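PDB 6HFZ: GDSL-like protein from Roseburia intestinalis L1-82, which acts as a two-domain esterase on acetylated beta-mannans, removing acetyl groups from these polysaccharides. Local coordinates for residues A[236-241]-A[367-372]; A[287-292]-A[334-339]; A[82-87]-A[119-124]; A[281-286]-A[341-346]. All blocks are in the same frame, centred on the assembly; numbering follows the deposited sequence.

Interaction 1 of 4, residues A[236-241]-A[367-372]; sequences EKSIRH and IGSSEK
Ser238 and Ser369, opposed across two antiparallel strands, both hold OG beside the backbone N and anti to the carbonyl carbon (chi1 -73° and -56°), which turns the two hydroxyls to one another. Ser238 OG and Ser369 OG are hydrogen-bonded at 2.9 Å. The carbonyl O of Tyr235 also bonds Ser238 OG, which is therefore gripped from more than one quarter although buried. The pair illustrates a general point: at a non-hydrogen-bonded position of an antiparallel sheet, here with the CA atoms of Ser238 and Ser369 4.2 Å apart, short side chains can supply the link that the backbone does not. Conventional pairs flank it. Ile239 N meets Gly368 O at 2.8 Å in a nearly straight bond (170° at the hydrogen). Lys237 O receives Ser370 N at 2.9 Å and also the CA-H of Ser369, whose CA is 3.0 Å from that oxygen. Further along, Arg240 and Ile367 lie side by side and point the same way, Arg240 CG resting 3.7 Å from Ile367 CG1. At the other end Glu236 faces Lys372 beyond salt-bridge range, OE1 of Glu236 being 4.3 Å from NZ of Lys372; one water bonded to both spans the gap, and a second joins Glu236 OE2 to Lys372 O. Glu236 OE2 is also held by Arg126 (salt bridge) and Asn233. Strand 288-295 pairs with strand 361-370 on its other edge, His241 reaches strand 279-286, and the face carrying Ser238 and Arg240 lies against helix 84-96 of the GDSL-like domain.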
loop_
_atom_site.group_PDB
_atom_site.type_symbol
_atom_site.label_atom_id
_atom_site.label_comp_id
_atom_site.label_asym_id
_atom_site.label_seq_id
_atom_site.Cartn_x
_atom_site.Cartn_y
_atom_site.Cartn_z
ATOM N N GLU A 236 -2.902 -4.614 12.889
ATOM C CA GLU A 236 -4.049 -5.248 12.264
ATOM C C GLU A 236 -5.327 -4.417 12.422
ATOM O O GLU A 236 -6.145 -4.344 11.491
ATOM C CB GLU A 236 -4.282 -6.677 12.741
ATOM C CG GLU A 236 -5.218 -7.465 11.818
ATOM C CD GLU A 236 -5.535 -8.918 12.193
ATOM O OE1 GLU A 236 -6.526 -9.468 11.638
ATOM O OE2 GLU A 236 -4.795 -9.484 13.023
ATOM N N LYS A 237 -5.529 -3.825 13.595
ATOM C CA LYS A 237 -6.551 -2.818 13.752
ATOM C C LYS A 237 -5.868 -1.456 13.582
ATOM O O LYS A 237 -5.052 -1.070 14.398
ATOM C CB LYS A 237 -7.245 -2.959 15.116
ATOM C CG LYS A 237 -8.345 -1.929 15.288
ATOM C CD LYS A 237 -9.295 -2.103 16.465
ATOM C CE LYS A 237 -10.376 -1.033 16.413
ATOM N NZ LYS A 237 -10.811 -0.631 17.774
ATOM N N SER A 238 -6.163 -0.771 12.484
ATOM C CA SER A 238 -5.565 0.511 12.146
ATOM C C SER A 238 -6.684 1.451 11.712
ATOM O O SER A 238 -7.334 1.191 10.712
ATOM C CB SER A 238 -4.508 0.401 11.050
ATOM O OG SER A 238 -3.293 -0.191 11.503
ATOM N N ILE A 239 -6.957 2.487 12.524
ATOM C CA ILE A 239 -8.130 3.317 12.322
ATOM C C ILE A 239 -7.700 4.726 11.928
ATOM O O ILE A 239 -7.021 5.369 12.666
ATOM C CB ILE A 239 -8.986 3.293 13.600
ATOM C CG1 ILE A 239 -9.594 1.909 13.832
ATOM C CG2 ILE A 239 -10.050 4.390 13.562
ATOM C CD1 ILE A 239 -10.517 1.450 12.747
ATOM N N ARG A 240 -8.069 5.202 10.740
ATOM C CA ARG A 240 -7.766 6.588 10.411
ATOM C C ARG A 240 -8.771 7.524 11.100
ATOM O O ARG A 240 -9.982 7.261 11.090
ATOM C CB ARG A 240 -7.908 6.880 8.924
ATOM C CG ARG A 240 -6.747 6.446 8.066
ATOM C CD ARG A 240 -7.058 6.676 6.594
ATOM N NE ARG A 240 -8.174 5.875 6.080
ATOM C CZ ARG A 240 -8.544 5.883 4.803
ATOM N NH1 ARG A 240 -7.874 6.620 3.936
ATOM N NH2 ARG A 240 -9.560 5.137 4.401
ATOM N N HIS A 241 -8.262 8.609 11.645
ATOM C CA HIS A 241 -9.047 9.733 12.211
ATOM C C HIS A 241 -8.952 10.867 11.192
ATOM O O HIS A 241 -7.857 11.423 10.960
ATOM C CB HIS A 241 -8.541 10.116 13.607
ATOM C CG HIS A 241 -8.689 9.023 14.598
ATOM N ND1 HIS A 241 -9.741 8.990 15.523
ATOM C CD2 HIS A 241 -7.978 7.890 14.792
ATOM C CE1 HIS A 241 -9.637 7.910 16.251
ATOM N NE2 HIS A 241 -8.584 7.215 15.826
ATOM N N ILE A 367 -3.486 8.123 12.517
ATOM C CA ILE A 367 -3.887 6.709 12.538
ATOM C C ILE A 367 -3.558 6.104 13.903
ATOM O O ILE A 367 -2.429 6.152 14.362
ATOM C CB ILE A 367 -3.225 5.887 11.413
ATOM C CG1 ILE A 367 -3.572 6.422 10.022
ATOM C CG2 ILE A 367 -3.576 4.406 11.537
ATOM C CD1 ILE A 367 -2.717 5.862 8.875
ATOM N N GLY A 368 -4.562 5.496 14.521
ATOM C CA GLY A 368 -4.367 4.761 15.728
ATOM C C GLY A 368 -4.433 3.273 15.452
ATOM O O GLY A 368 -5.377 2.806 14.798
ATOM N N SER A 369 -3.486 2.517 16.018
ATOM C CA SER A 369 -3.412 1.104 15.756
ATOM C C SER A 369 -3.290 0.315 17.051
ATOM O O SER A 369 -2.675 0.794 18.000
ATOM C CB SER A 369 -2.251 0.821 14.853
ATOM O OG SER A 369 -2.358 1.578 13.665
ATOM N N SER A 370 -3.793 -0.927 17.031
ATOM C CA SER A 370 -3.468 -1.887 18.081
ATOM C C SER A 370 -3.595 -3.324 17.562
ATOM O O SER A 370 -3.998 -3.539 16.415
ATOM C CB SER A 370 -4.342 -1.655 19.268
ATOM O OG SER A 370 -5.687 -1.861 18.913
ATOM N N GLU A 371 -3.189 -4.292 18.386
ATOM C CA GLU A 371 -3.324 -5.701 18.030
ATOM C C GLU A 371 -4.811 -6.005 17.953
ATOM O O GLU A 371 -5.591 -5.458 18.738
ATOM C CB GLU A 371 -2.776 -6.688 19.074
ATOM C CG GLU A 371 -1.579 -6.205 19.872
ATOM C CD GLU A 371 -1.847 -5.481 21.188
ATOM O OE1 GLU A 371 -2.569 -4.448 21.180
ATOM O OE2 GLU A 371 -1.304 -5.937 22.224
ATOM N N LYS A 372 -5.174 -6.881 17.020
ATOM C CA LYS A 372 -6.395 -7.606 17.086
ATOM C C LYS A 372 -6.062 -8.999 17.632
ATOM O O LYS A 372 -5.292 -9.744 17.036
ATOM C CB LYS A 372 -7.063 -7.665 15.715
ATOM C CG LYS A 372 -8.398 -8.386 15.693
ATOM C CD LYS A 372 -9.121 -8.260 14.379
ATOM C CE LYS A 372 -10.288 -9.215 14.285
ATOM N NZ LYS A 372 -10.642 -9.486 12.872
HETATM O O HOH W 1 -8.731 -8.090 10.945
HETATM O O HOH W 2 -5.781 -11.165 14.718
#

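Interaction 2 of 4, residues A[287-292]-A[334-339]; sequences CNISVQ and TILEHG
Two consecutive N-H groups, those of Ile335 and Leu336, converge on the single carbonyl of Ile289: a classic beta bulge that shifts the register of two antiparallel strands by one residue. Ile335 N lies 2.8 Å from Ile289 O and Leu336 N 3.1 Å from the same oxygen, the latter in the carbonyl plane on a lone pair. In return Ile289 N donates to Leu336 O at 2.9 Å. Beyond the bulge a side chain takes over from the backbone. With chi1 of -51°, CG of Asn288 sits beside its own backbone N, and OD1 accepts His338 N at 2.8 Å in a practically straight bond, nearly along the C=O axis. Gly339 N then bonds Cys287 O at 2.9 Å, closing the end of the contact. Apolar packing continues on the other face, where Ile289 CB approaches Leu336 CB to 4.0 Å and Val291 CG1 approaches Ile335 CG1 to 3.9 Å. Val291 and Ile335 both reach Ile306 of strand 303-308, in the neighbouring sheet. Thr334 OG1 is hydrogen-bonded to Gln85 NE2 of helix 84-96 and His338 NE2 to Glu119 OE1 of helix 115-129, and strand 361-370 pairs with the other edge of strand 288-295.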
loop_
_atom_site.group_PDB
_atom_site.type_symbol
_atom_site.label_atom_id
_atom_site.label_comp_id
_atom_site.label_asym_id
_atom_site.label_seq_id
_atom_site.Cartn_x
_atom_site.Cartn_y
_atom_site.Cartn_z
ATOM N N CYS A 287 -2.049 1.561 20.694
ATOM C CA CYS A 287 -0.680 1.557 21.187
ATOM C C CYS A 287 0.281 2.193 20.188
ATOM O O CYS A 287 1.429 2.501 20.571
ATOM C CB CYS A 287 -0.196 0.159 21.554
ATOM S SG CYS A 287 -0.165 -1.015 20.177
ATOM N N ASN A 288 -0.146 2.341 18.924
ATOM C CA ASN A 288 0.666 3.013 17.894
ATOM C C ASN A 288 -0.087 4.252 17.396
ATOM O O ASN A 288 -1.298 4.200 17.269
ATOM C CB ASN A 288 0.970 2.113 16.680
ATOM C CG ASN A 288 1.541 0.756 17.040
ATOM O OD1 ASN A 288 2.319 0.649 17.982
ATOM N ND2 ASN A 288 1.120 -0.292 16.340
ATOM N N ILE A 289 0.665 5.304 17.079
ATOM C CA ILE A 289 0.150 6.512 16.452
ATOM C C ILE A 289 1.034 6.866 15.266
ATOM O O ILE A 289 2.239 6.986 15.399
ATOM C CB ILE A 289 0.102 7.679 17.436
ATOM C CG1 ILE A 289 -0.681 7.332 18.709
ATOM C CG2 ILE A 289 -0.428 8.911 16.733
ATOM C CD1 ILE A 289 -2.140 7.185 18.487
ATOM N N SER A 290 0.391 7.171 14.138
ATOM C CA SER A 290 1.076 7.631 12.983
ATOM C C SER A 290 0.304 8.817 12.382
ATOM O O SER A 290 -0.873 9.039 12.668
ATOM C CB SER A 290 1.331 6.491 12.025
ATOM O OG SER A 290 0.147 6.147 11.274
ATOM N N VAL A 291 0.980 9.596 11.556
ATOM C CA VAL A 291 0.330 10.781 10.977
ATOM C C VAL A 291 0.611 10.846 9.479
ATOM O O VAL A 291 1.738 10.598 9.024
ATOM C CB VAL A 291 0.821 12.042 11.701
ATOM C CG1 VAL A 291 2.330 12.219 11.571
ATOM C CG2 VAL A 291 0.136 13.299 11.192
ATOM N N GLN A 292 -0.436 11.194 8.709
ATOM C CA GLN A 292 -0.312 11.375 7.289
ATOM C C GLN A 292 -0.450 12.860 6.936
ATOM O O GLN A 292 -1.351 13.516 7.435
ATOM C CB GLN A 292 -1.417 10.625 6.554
ATOM C CG GLN A 292 -1.244 9.118 6.490
ATOM C CD GLN A 292 -2.330 8.583 5.577
ATOM O OE1 GLN A 292 -3.519 8.705 5.896
ATOM N NE2 GLN A 292 -1.928 8.058 4.425
ATOM N N THR A 334 5.652 7.408 11.623
ATOM C CA THR A 334 5.242 6.710 12.838
ATOM C C THR A 334 5.731 7.522 14.038
ATOM O O THR A 334 6.929 7.816 14.092
ATOM C CB THR A 334 5.756 5.261 12.906
ATOM O OG1 THR A 334 5.261 4.526 11.784
ATOM C CG2 THR A 334 5.302 4.560 14.173
ATOM N N ILE A 335 4.816 7.923 14.928
ATOM C CA ILE A 335 5.140 8.875 16.034
ATOM C C ILE A 335 5.326 8.123 17.352
ATOM O O ILE A 335 6.237 8.469 18.121
ATOM C CB ILE A 335 4.074 9.988 16.149
ATOM C CG1 ILE A 335 3.870 10.739 14.834
ATOM C CG2 ILE A 335 4.421 10.954 17.260
ATOM C CD1 ILE A 335 5.141 11.213 14.199
ATOM N N LEU A 336 4.420 7.184 17.638
ATOM C CA LEU A 336 4.429 6.312 18.806
ATOM C C LEU A 336 4.339 4.877 18.296
ATOM O O LEU A 336 3.434 4.586 17.512
ATOM C CB LEU A 336 3.214 6.579 19.702
ATOM C CG LEU A 336 3.150 5.743 20.986
ATOM C CD1 LEU A 336 4.343 6.068 21.894
ATOM C CD2 LEU A 336 1.842 5.942 21.722
ATOM N N GLU A 337 5.220 3.998 18.786
ATOM C CA GLU A 337 5.117 2.586 18.460
ATOM C C GLU A 337 5.291 1.722 19.727
ATOM O O GLU A 337 6.224 1.924 20.513
ATOM C CB GLU A 337 6.153 2.209 17.405
ATOM C CG GLU A 337 5.982 0.779 16.922
ATOM C CD GLU A 337 6.803 0.402 15.700
ATOM O OE1 GLU A 337 8.048 0.458 15.772
ATOM O OE2 GLU A 337 6.184 0.017 14.692
ATOM N N HIS A 338 4.374 0.764 19.880
ATOM C CA HIS A 338 4.332 -0.216 20.943
ATOM C C HIS A 338 4.273 0.492 22.306
ATOM O O HIS A 338 4.924 0.057 23.248
ATOM C CB HIS A 338 5.497 -1.193 20.836
ATOM C CG HIS A 338 5.546 -1.973 19.569
ATOM N ND1 HIS A 338 6.709 -2.559 19.131
ATOM C CD2 HIS A 338 4.583 -2.271 18.668
ATOM C CE1 HIS A 338 6.477 -3.176 17.981
ATOM N NE2 HIS A 338 5.168 -3.004 17.675
ATOM N N GLY A 339 3.486 1.572 22.370
ATOM C CA GLY A 339 3.224 2.332 23.566
ATOM C C GLY A 339 2.086 1.736 24.364
ATOM O O GLY A 339 1.690 0.617 24.159
#

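Interaction 3 of 4, residues A[82-87]-A[119-124]; sequences TTSQFG and ETYEGL
A buried helix-to-helix contact, with Ser84 and Thr120 at its polar centre, joins the start of helix 84-96 to helix 115-129 in the GDSL-like domain. OG of Ser84 and OG1 of Thr120 are hydrogen-bonded at 2.8 Å. Each oxygen stands between its own backbone N and carbonyl carbon, chi1 being 65° and 66°, which brings the two hydroxyls together. Asp111 supplies a further hydrogen bond to Ser84 OG, which couples this junction to the neighbouring loop. Carbon surrounds the polar pair: Thr120 CG2 lies 3.8 Å from Gln85 CB, and Ser84 CB comes to the ring edge of Tyr121, 3.9 Å from CD1. One turn on, Leu124 CD1 rests 3.7 Å from Gly87 O, and a CB on Gly87 would come tight against the leucine. An alanine in place of Thr120 would probably deprive Ser84 OG of one partner and open a gap beside Gln85 by removing OG1 and CG2. Thr83 is the N-cap of helix 84-96, its hydroxyl accepting a weak bond from Gln85 N. Such packing of helices that follow successive strands of a central, mostly parallel sheet is characteristic of the alpha/beta fold of SGNH (GDSL) hydrolases.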
loop_
_atom_site.group_PDB
_atom_site.type_symbol
_atom_site.label_atom_id
_atom_site.label_comp_id
_atom_site.label_asym_id
_atom_site.label_seq_id
_atom_site.Cartn_x
_atom_site.Cartn_y
_atom_site.Cartn_z
ATOM N N THR A 82 3.069 5.011 -1.301
ATOM C CA THR A 82 2.547 4.582 -0.014
ATOM C C THR A 82 2.830 3.097 0.232
ATOM O O THR A 82 3.132 2.319 -0.680
ATOM C CB THR A 82 1.053 4.883 0.159
ATOM O OG1 THR A 82 0.328 4.032 -0.707
ATOM C CG2 THR A 82 0.714 6.342 -0.086
ATOM N N THR A 83 2.722 2.722 1.509
ATOM C CA THR A 83 3.256 1.450 2.037
ATOM C C THR A 83 2.127 0.573 2.541
ATOM O O THR A 83 0.949 1.014 2.593
ATOM C CB THR A 83 4.225 1.744 3.206
ATOM O OG1 THR A 83 3.504 2.268 4.326
ATOM C CG2 THR A 83 5.311 2.719 2.808
ATOM N N SER A 84 2.496 -0.605 3.068
ATOM C CA SER A 84 1.558 -1.520 3.682
ATOM C C SER A 84 1.003 -0.921 4.978
ATOM O O SER A 84 -0.066 -1.339 5.421
ATOM C CB SER A 84 2.184 -2.866 3.940
ATOM O OG SER A 84 3.231 -2.781 4.900
ATOM N N GLN A 85 1.715 0.050 5.578
ATOM C CA GLN A 85 1.185 0.738 6.801
ATOM C C GLN A 85 -0.072 1.550 6.423
ATOM O O GLN A 85 -1.076 1.489 7.127
ATOM C CB GLN A 85 2.286 1.560 7.475
ATOM C CG GLN A 85 1.871 2.201 8.793
ATOM C CD GLN A 85 3.077 2.796 9.474
ATOM O OE1 GLN A 85 4.177 2.818 8.922
ATOM N NE2 GLN A 85 2.897 3.319 10.684
ATOM N N PHE A 86 -0.045 2.263 5.293
ATOM C CA PHE A 86 -1.292 2.908 4.828
ATOM C C PHE A 86 -2.287 1.841 4.351
ATOM O O PHE A 86 -3.487 1.916 4.629
ATOM C CB PHE A 86 -0.977 3.962 3.793
ATOM C CG PHE A 86 -2.163 4.755 3.287
ATOM C CD1 PHE A 86 -3.260 5.025 4.094
ATOM C CD2 PHE A 86 -2.143 5.293 2.019
ATOM C CE1 PHE A 86 -4.332 5.777 3.629
ATOM C CE2 PHE A 86 -3.211 6.057 1.560
ATOM C CZ PHE A 86 -4.300 6.295 2.370
ATOM N N GLY A 87 -1.774 0.794 3.673
ATOM C CA GLY A 87 -2.643 -0.288 3.170
ATOM C C GLY A 87 -3.572 -0.906 4.214
ATOM O O GLY A 87 -4.776 -1.117 3.946
ATOM N N GLU A 119 5.791 -6.076 10.321
ATOM C CA GLU A 119 4.641 -6.019 11.221
ATOM C C GLU A 119 3.417 -5.390 10.537
ATOM O O GLU A 119 2.316 -5.932 10.629
ATOM C CB GLU A 119 5.029 -5.275 12.503
ATOM C CG GLU A 119 3.971 -5.394 13.586
ATOM C CD GLU A 119 4.298 -4.752 14.932
ATOM O OE1 GLU A 119 5.413 -4.203 15.102
ATOM O OE2 GLU A 119 3.432 -4.762 15.804
ATOM N N THR A 120 3.618 -4.278 9.823
ATOM C CA THR A 120 2.498 -3.645 9.117
ATOM C C THR A 120 1.968 -4.578 8.015
ATOM O O THR A 120 0.750 -4.704 7.828
ATOM C CB THR A 120 2.803 -2.230 8.620
ATOM O OG1 THR A 120 3.823 -2.320 7.612
ATOM C CG2 THR A 120 3.289 -1.296 9.709
ATOM N N TYR A 121 2.850 -5.180 7.213
ATOM C CA TYR A 121 2.421 -6.131 6.171
ATOM C C TYR A 121 1.679 -7.339 6.758
ATOM O O TYR A 121 0.698 -7.798 6.172
ATOM C CB TYR A 121 3.655 -6.557 5.402
ATOM C CG TYR A 121 3.492 -7.229 4.079
ATOM C CD1 TYR A 121 3.389 -6.469 2.930
ATOM C CD2 TYR A 121 3.666 -8.605 3.961
ATOM C CE1 TYR A 121 3.402 -7.058 1.687
ATOM C CE2 TYR A 121 3.671 -9.208 2.721
ATOM C CZ TYR A 121 3.538 -8.427 1.584
ATOM O OH TYR A 121 3.619 -8.976 0.330
ATOM N N GLU A 122 2.131 -7.848 7.921
ATOM C CA GLU A 122 1.421 -8.943 8.560
ATOM C C GLU A 122 -0.021 -8.519 8.917
ATOM O O GLU A 122 -0.968 -9.286 8.645
ATOM C CB GLU A 122 2.138 -9.481 9.802
ATOM C CG GLU A 122 1.348 -10.617 10.413
ATOM C CD GLU A 122 2.103 -11.485 11.403
ATOM O OE1 GLU A 122 1.893 -12.742 11.372
ATOM O OE2 GLU A 122 2.916 -10.945 12.128
ATOM N N GLY A 123 -0.190 -7.323 9.500
ATOM C CA GLY A 123 -1.509 -6.783 9.784
ATOM C C GLY A 123 -2.373 -6.709 8.548
ATOM O O GLY A 123 -3.531 -7.090 8.585
ATOM N N LEU A 124 -1.794 -6.218 7.431
ATOM C CA LEU A 124 -2.541 -6.113 6.182
ATOM C C LEU A 124 -2.960 -7.496 5.685
ATOM O O LEU A 124 -4.176 -7.723 5.310
ATOM C CB LEU A 124 -1.677 -5.400 5.135
ATOM C CG LEU A 124 -2.291 -5.407 3.733
ATOM C CD1 LEU A 124 -3.629 -4.652 3.683
ATOM C CD2 LEU A 124 -1.302 -4.838 2.709
#

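Interaction 4 of 4, residues A[281-286]-A[341-346]; sequences TLDVEG and NKVHKV
His344 and Gly286 meet in a five-stranded antiparallel sheet, consistent with one leaf of a beta-sandwich. CB of His344 lies 3.3 Å from Val284 O. Chi1 of -63° sets CG beside the backbone N, and the ring runs on with its edge, near its plane, turned to Val284 O and Gly286 O. CD2 of His344 is 3.1 Å from Gly286 O, while NE2 reaches that oxygen at 2.9 Å in a weak, bent bond (121° at the hydrogen). NE2 also bonds Glu340 O, and at the far side ND1 is held by Asp309, its strongest polar partner. Over one face stands Lys342 CG, 3.7 Å above the ring plane and displaced toward the rim. An alanine in place of His344 would probably leave Gly286 O without its weak NE2 donor, Asp309 without this mate and Lys342 CG without the ring it covers, although the CB contact with Val284 O would remain. The backbone N of His344 donates to Val284 O at 2.8 Å. Further along, Val284 CG2 and Val346 CG2 touch on the same face as the histidine, whereas Asp283 and Val343 meet on the reverse. Gly286, with a phi of 151°, adopts a backbone shape in which a CB would be jammed against the preceding carbonyl oxygen. Asn341 OD1 lies 3.5 Å from Gly286 CA.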
loop_
_atom_site.group_PDB
_atom_site.type_symbol
_atom_site.label_atom_id
_atom_site.label_comp_id
_atom_site.label_asym_id
_atom_site.label_seq_id
_atom_site.Cartn_x
_atom_site.Cartn_y
_atom_site.Cartn_z
ATOM N N THR A 281 -6.707 19.256 17.737
ATOM C CA THR A 281 -6.564 18.215 18.767
ATOM C C THR A 281 -7.520 17.065 18.419
ATOM O O THR A 281 -8.669 17.268 17.923
ATOM C CB THR A 281 -6.808 18.758 20.183
ATOM O OG1 THR A 281 -8.149 19.238 20.219
ATOM C CG2 THR A 281 -5.853 19.866 20.557
ATOM N N LEU A 282 -7.006 15.846 18.607
ATOM C CA LEU A 282 -7.687 14.614 18.334
ATOM C C LEU A 282 -7.481 13.674 19.511
ATOM O O LEU A 282 -6.384 13.621 20.045
ATOM C CB LEU A 282 -7.075 13.922 17.106
ATOM C CG LEU A 282 -6.977 14.728 15.821
ATOM C CD1 LEU A 282 -5.651 15.429 15.666
ATOM C CD2 LEU A 282 -7.252 13.826 14.617
ATOM N N ASP A 283 -8.510 12.876 19.799
ATOM C CA ASP A 283 -8.445 11.700 20.634
ATOM C C ASP A 283 -8.207 10.476 19.742
ATOM O O ASP A 283 -8.987 10.218 18.837
ATOM C CB ASP A 283 -9.768 11.478 21.380
ATOM C CG ASP A 283 -10.105 12.538 22.423
ATOM O OD1 ASP A 283 -9.181 13.251 22.855
ATOM O OD2 ASP A 283 -11.298 12.634 22.794
ATOM N N VAL A 284 -7.119 9.741 20.008
ATOM C CA VAL A 284 -6.727 8.612 19.164
ATOM C C VAL A 284 -6.365 7.421 20.053
ATOM O O VAL A 284 -5.336 7.452 20.725
ATOM C CB VAL A 284 -5.566 8.973 18.224
ATOM C CG1 VAL A 284 -5.253 7.785 17.310
ATOM C CG2 VAL A 284 -5.844 10.259 17.418
ATOM N N GLU A 285 -7.193 6.375 19.979
ATOM C CA GLU A 285 -7.005 5.129 20.714
ATOM C C GLU A 285 -6.026 4.197 19.967
ATOM O O GLU A 285 -6.108 4.014 18.735
ATOM C CB GLU A 285 -8.340 4.413 20.920
ATOM C CG GLU A 285 -8.273 3.328 21.984
ATOM C CD GLU A 285 -9.612 2.788 22.497
ATOM O OE1 GLU A 285 -9.584 1.932 23.396
ATOM O OE2 GLU A 285 -10.674 3.224 22.014
ATOM N N GLY A 286 -5.127 3.587 20.735
ATOM C CA GLY A 286 -4.239 2.526 20.261
ATOM C C GLY A 286 -2.929 2.513 21.030
ATOM O O GLY A 286 -2.699 3.361 21.870
ATOM N N ASN A 341 -1.595 1.202 25.338
ATOM C CA ASN A 341 -2.847 1.145 24.637
ATOM C C ASN A 341 -3.919 1.890 25.458
ATOM O O ASN A 341 -4.439 1.377 26.432
ATOM C CB ASN A 341 -3.254 -0.297 24.351
ATOM C CG ASN A 341 -4.254 -0.375 23.221
ATOM O OD1 ASN A 341 -5.027 0.560 22.989
ATOM N ND2 ASN A 341 -4.180 -1.457 22.469
ATOM N N LYS A 342 -4.241 3.106 25.018
ATOM C CA LYS A 342 -5.181 3.985 25.683
ATOM C C LYS A 342 -5.633 5.054 24.687
ATOM O O LYS A 342 -5.138 5.120 23.557
ATOM C CB LYS A 342 -4.520 4.609 26.918
ATOM C CG LYS A 342 -3.341 5.528 26.649
ATOM C CD LYS A 342 -2.927 6.376 27.853
ATOM C CE LYS A 342 -1.704 7.212 27.549
ATOM N NZ LYS A 342 -1.558 8.355 28.486
ATOM N N VAL A 343 -6.585 5.888 25.100
ATOM C CA VAL A 343 -6.965 7.035 24.295
ATOM C C VAL A 343 -5.883 8.111 24.445
ATOM O O VAL A 343 -5.774 8.732 25.479
ATOM C CB VAL A 343 -8.372 7.559 24.652
ATOM C CG1 VAL A 343 -8.470 8.063 26.086
ATOM C CG2 VAL A 343 -8.798 8.664 23.705
ATOM N N HIS A 344 -5.063 8.315 23.413
ATOM C CA HIS A 344 -4.004 9.313 23.398
ATOM C C HIS A 344 -4.565 10.670 22.962
ATOM O O HIS A 344 -5.398 10.716 22.079
ATOM C CB HIS A 344 -2.867 8.894 22.452
ATOM C CG HIS A 344 -2.209 7.625 22.897
ATOM N ND1 HIS A 344 -1.203 7.634 23.840
ATOM C CD2 HIS A 344 -2.438 6.327 22.587
ATOM C CE1 HIS A 344 -0.822 6.392 24.085
ATOM N NE2 HIS A 344 -1.549 5.564 23.299
ATOM N N LYS A 345 -4.036 11.750 23.536
ATOM C CA LYS A 345 -4.335 13.064 23.046
ATOM C C LYS A 345 -3.257 13.407 22.018
ATOM O O LYS A 345 -2.056 13.201 22.246
ATOM C CB LYS A 345 -4.434 14.085 24.184
ATOM C CG LYS A 345 -4.479 15.530 23.715
ATOM C CD LYS A 345 -4.816 16.530 24.815
ATOM C CE LYS A 345 -4.837 17.969 24.332
ATOM N NZ LYS A 345 -3.507 18.424 23.861
ATOM N N VAL A 346 -3.707 13.892 20.861
ATOM C CA VAL A 346 -2.808 14.244 19.817
ATOM C C VAL A 346 -3.074 15.687 19.399
ATOM O O VAL A 346 -4.207 16.081 19.155
ATOM C CB VAL A 346 -2.938 13.277 18.625
ATOM C CG1 VAL A 346 -1.939 13.646 17.542
ATOM C CG2 VAL A 346 -2.790 11.834 19.063
#

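How the interactions relate
Read from the N terminus, the chain first closes a short loop at interaction 3, where two helices of the GDSL-like domain meet. The remaining contacts come later and enclose one another. Interaction 1 opens at 236-241 and closes only with 367-372; inside it lies interaction 4, and inside that again interaction 2, so none of the loops cross. Strand 279-286 runs on into 288-295, and 329-336 into 342-352, so interactions 2 and 4 share their connections while lying in different sheets. Interactions 1 and 2 join neighbouring strands of one sheet, and both touch the helices of interaction 3. Interaction 4, whose nearest atoms are about 11 Å from interaction 3, stays within the beta domain.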